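Side-chain contact in epoxyqueuosine reductase (Streptococcus thermophilus, PDB 5D6S), which belongs to the QueG family of reductases and carries cobalamin and two iron/sulfur clusters alongside a helical C-terminal region: residues 356-361 and 384-389. Residues are numbered along the deposited sequence; the frame is centred on the assembly and turned at random.
Sequences TAIWAL and EHSQAE
Ile358 meets Ser386 and Glu389 in the C-terminal helical region, probably a HEAT-like repeat, where segments 356-361 and 384-389, on helices 351-364 and 384-396, run nearly parallel, 9° apart, with axes 8.7 Å apart. The contact illustrates how one branched side chain can serve two positions one turn apart on a neighbouring helix. Ile358 divides its branches: CG2, anti to the backbone N, rests 4.0 Å from the carbonyl carbon C of Glu389, while CD1 reaches the first turn, 4.2 Å from CB of Ser386. This is the buried part, where the methyls make van der Waals contact with the backbone of the second helix and with CB of Ser386; Ile345 of helix 338-347 also packs on Ile358. By contrast, the other flank of helix 384-396, with Glu384, His385 and Ala388, is exposed and makes no contact with segment 356-361. Near Trp359 a carboxylate joins the contact, but no hydrogen bond spans the two segments. The side chains of Trp359 and Glu389 run side by side, with indole and carboxylate planes 89° apart. Bent at chi2 (-59°), Glu389 folds its carboxylate toward the base of the indole, while OE1 forms a salt bridge with Arg253, which also makes a cation-pi contact with Trp359. The other oxygen, OE2, approaches the ring obliquely and lies 3.6 Å from CB of Trp359.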
ATOM      1  N   THR A 356      13.844   7.810 -16.428  1.00 44.65           N
ATOM      2  CA  THR A 356      12.639   8.490 -15.929  1.00 45.32           C
ATOM      3  C   THR A 356      12.869  10.002 -16.015  1.00 47.76           C
ATOM      4  O   THR A 356      12.023  10.730 -16.515  1.00 52.73           O
ATOM      5  CB  THR A 356      12.312   8.042 -14.517  1.00 40.75           C
ATOM      6  OG1 THR A 356      12.218   6.607 -14.504  1.00 36.57           O
ATOM      7  CG2 THR A 356      11.040   8.656 -14.066  1.00 47.05           C
ATOM      8  N   ALA A 357      14.062  10.441 -15.624  1.00 44.21           N
ATOM      9  CA  ALA A 357      14.429  11.853 -15.698  1.00 40.85           C
ATOM     10  C   ALA A 357      14.399  12.402 -17.137  1.00 42.36           C
ATOM     11  O   ALA A 357      13.924  13.509 -17.357  1.00 44.36           O
ATOM     12  CB  ALA A 357      15.794  12.082 -15.077  1.00 37.06           C
ATOM     13  N   ILE A 358      14.896  11.633 -18.106  1.00 39.14           N
ATOM     14  CA  ILE A 358      14.844  12.057 -19.499  1.00 39.18           C
ATOM     15  C   ILE A 358      13.411  12.335 -19.932  1.00 44.92           C
ATOM     16  O   ILE A 358      13.112  13.401 -20.457  1.00 46.73           O
ATOM     17  CB  ILE A 358      15.459  10.988 -20.413  1.00 42.78           C
ATOM     18  CG1 ILE A 358      16.982  11.036 -20.275  1.00 41.57           C
ATOM     19  CG2 ILE A 358      15.056  11.224 -21.857  1.00 42.85           C
ATOM     20  CD1 ILE A 358      17.647   9.872 -20.927  1.00 45.70           C
ATOM     21  N   TRP A 359      12.507  11.402 -19.616  1.00 45.48           N
ATOM     22  CA  TRP A 359      11.096  11.624 -19.814  1.00 42.28           C
ATOM     23  C   TRP A 359      10.644  12.900 -19.117  1.00 36.85           C
ATOM     24  O   TRP A 359       9.914  13.703 -19.687  1.00 42.19           O
ATOM     25  CB  TRP A 359      10.279  10.431 -19.276  1.00 45.29           C
ATOM     26  CG  TRP A 359       8.781  10.655 -19.274  1.00 44.05           C
ATOM     27  CD1 TRP A 359       7.954  10.643 -20.356  1.00 44.25           C
ATOM     28  CD2 TRP A 359       7.959  10.943 -18.150  1.00 44.12           C
ATOM     29  NE1 TRP A 359       6.653  10.890 -19.970  1.00 44.51           N
ATOM     30  CE2 TRP A 359       6.629  11.068 -18.619  1.00 44.88           C
ATOM     31  CE3 TRP A 359       8.202  11.087 -16.794  1.00 46.79           C
ATOM     32  CZ2 TRP A 359       5.560  11.353 -17.776  1.00 45.19           C
ATOM     33  CZ3 TRP A 359       7.119  11.373 -15.934  1.00 47.80           C
ATOM     34  CH2 TRP A 359       5.826  11.503 -16.434  1.00 43.64           C
ATOM     35  N   ALA A 360      11.034  13.039 -17.864  1.00 35.81           N
ATOM     36  CA  ALA A 360      10.562  14.133 -17.019  1.00 36.79           C
ATOM     37  C   ALA A 360      10.916  15.499 -17.642  1.00 38.37           C
ATOM     38  O   ALA A 360      10.106  16.453 -17.580  1.00 34.09           O
ATOM     39  CB  ALA A 360      11.107  14.002 -15.603  1.00 36.71           C
ATOM     40  N   LEU A 361      12.089  15.600 -18.265  1.00 40.44           N
ATOM     41  CA  LEU A 361      12.428  16.856 -18.947  1.00 43.48           C
ATOM     42  C   LEU A 361      11.480  17.156 -20.104  1.00 50.31           C
ATOM     43  O   LEU A 361      11.150  18.316 -20.346  1.00 53.35           O
ATOM     44  CB  LEU A 361      13.860  16.859 -19.415  1.00 42.41           C
ATOM     45  CG  LEU A 361      14.904  16.925 -18.304  1.00 42.03           C
ATOM     46  CD1 LEU A 361      16.271  16.699 -18.902  1.00 41.73           C
ATOM     47  CD2 LEU A 361      14.885  18.238 -17.560  1.00 44.90           C
ATOM     48  N   GLU A 384      18.839   0.547 -22.884  1.00 59.19           N
ATOM     49  CA  GLU A 384      17.650   0.476 -23.709  1.00 59.57           C
ATOM     50  C   GLU A 384      16.456   1.289 -23.205  1.00 51.57           C
ATOM     51  O   GLU A 384      15.737   1.871 -23.979  1.00 51.21           O
ATOM     52  CB  GLU A 384      17.248  -0.989 -23.893  1.00 69.40           C
ATOM     53  CG  GLU A 384      16.081  -1.180 -24.849  1.00 80.32           C
ATOM     54  CD  GLU A 384      15.931  -2.609 -25.390  1.00 88.80           C
ATOM     55  OE1 GLU A 384      16.975  -3.223 -25.781  1.00 83.86           O
ATOM     56  OE2 GLU A 384      14.748  -3.079 -25.473  1.00 83.36           O
ATOM     57  N   HIS A 385      16.240   1.335 -21.911  1.00 51.36           N
ATOM     58  CA  HIS A 385      15.147   2.128 -21.394  1.00 49.98           C
ATOM     59  C   HIS A 385      15.354   3.622 -21.529  1.00 46.85           C
ATOM     60  O   HIS A 385      14.444   4.331 -21.949  1.00 48.88           O
ATOM     61  CB  HIS A 385      14.916   1.822 -19.943  1.00 54.55           C
ATOM     62  CG  HIS A 385      14.634   0.389 -19.686  1.00 54.90           C
ATOM     63  ND1 HIS A 385      13.367  -0.148 -19.776  1.00 63.86           N
ATOM     64  CD2 HIS A 385      15.461  -0.627 -19.344  1.00 57.99           C
ATOM     65  CE1 HIS A 385      13.424  -1.436 -19.482  1.00 67.03           C
ATOM     66  NE2 HIS A 385      14.682  -1.747 -19.207  1.00 59.75           N
ATOM     67  N   SER A 386      16.545   4.092 -21.179  1.00 42.95           N
ATOM     68  CA  SER A 386      16.915   5.469 -21.463  1.00 43.34           C
ATOM     69  C   SER A 386      16.807   5.822 -22.955  1.00 48.04           C
ATOM     70  O   SER A 386      16.251   6.868 -23.312  1.00 43.80           O
ATOM     71  CB  SER A 386      18.315   5.741 -20.981  1.00 48.23           C
ATOM     72  OG  SER A 386      18.367   5.667 -19.561  1.00 58.08           O
ATOM     73  N   GLN A 387      17.295   4.921 -23.816  1.00 47.96           N
ATOM     74  CA  GLN A 387      17.214   5.077 -25.271  1.00 48.88           C
ATOM     75  C   GLN A 387      15.773   5.256 -25.708  1.00 47.48           C
ATOM     76  O   GLN A 387      15.430   6.209 -26.397  1.00 49.13           O
ATOM     77  CB  GLN A 387      17.788   3.847 -25.974  1.00 54.08           C
ATOM     78  CG  GLN A 387      17.866   3.945 -27.487  1.00 63.05           C
ATOM     79  CD  GLN A 387      19.037   4.792 -27.952  1.00 78.50           C
ATOM     80  OE1 GLN A 387      20.100   4.820 -27.311  1.00 98.83           O
ATOM     81  NE2 GLN A 387      18.859   5.486 -29.071  1.00 83.45           N
ATOM     82  N   ALA A 388      14.911   4.380 -25.216  1.00 45.71           N
ATOM     83  CA  ALA A 388      13.508   4.444 -25.546  1.00 41.71           C
ATOM     84  C   ALA A 388      12.866   5.771 -25.152  1.00 42.89           C
ATOM     85  O   ALA A 388      12.149   6.384 -25.953  1.00 54.88           O
ATOM     86  CB  ALA A 388      12.781   3.289 -24.897  1.00 40.22           C
ATOM     87  N   GLU A 389      13.108   6.217 -23.927  1.00 43.25           N
ATOM     88  CA  GLU A 389      12.511   7.473 -23.438  1.00 46.54           C
ATOM     89  C   GLU A 389      13.075   8.651 -24.204  1.00 45.01           C
ATOM     90  O   GLU A 389      12.360   9.594 -24.515  1.00 49.89           O
ATOM     91  CB  GLU A 389      12.757   7.671 -21.921  1.00 45.31           C
ATOM     92  CG  GLU A 389      12.127   6.622 -21.017  1.00 41.78           C
ATOM     93  CD  GLU A 389      10.614   6.533 -21.150  1.00 46.64           C
ATOM     94  OE1 GLU A 389      10.072   5.408 -21.066  1.00 49.84           O
ATOM     95  OE2 GLU A 389       9.947   7.576 -21.366  1.00 45.59           O
TER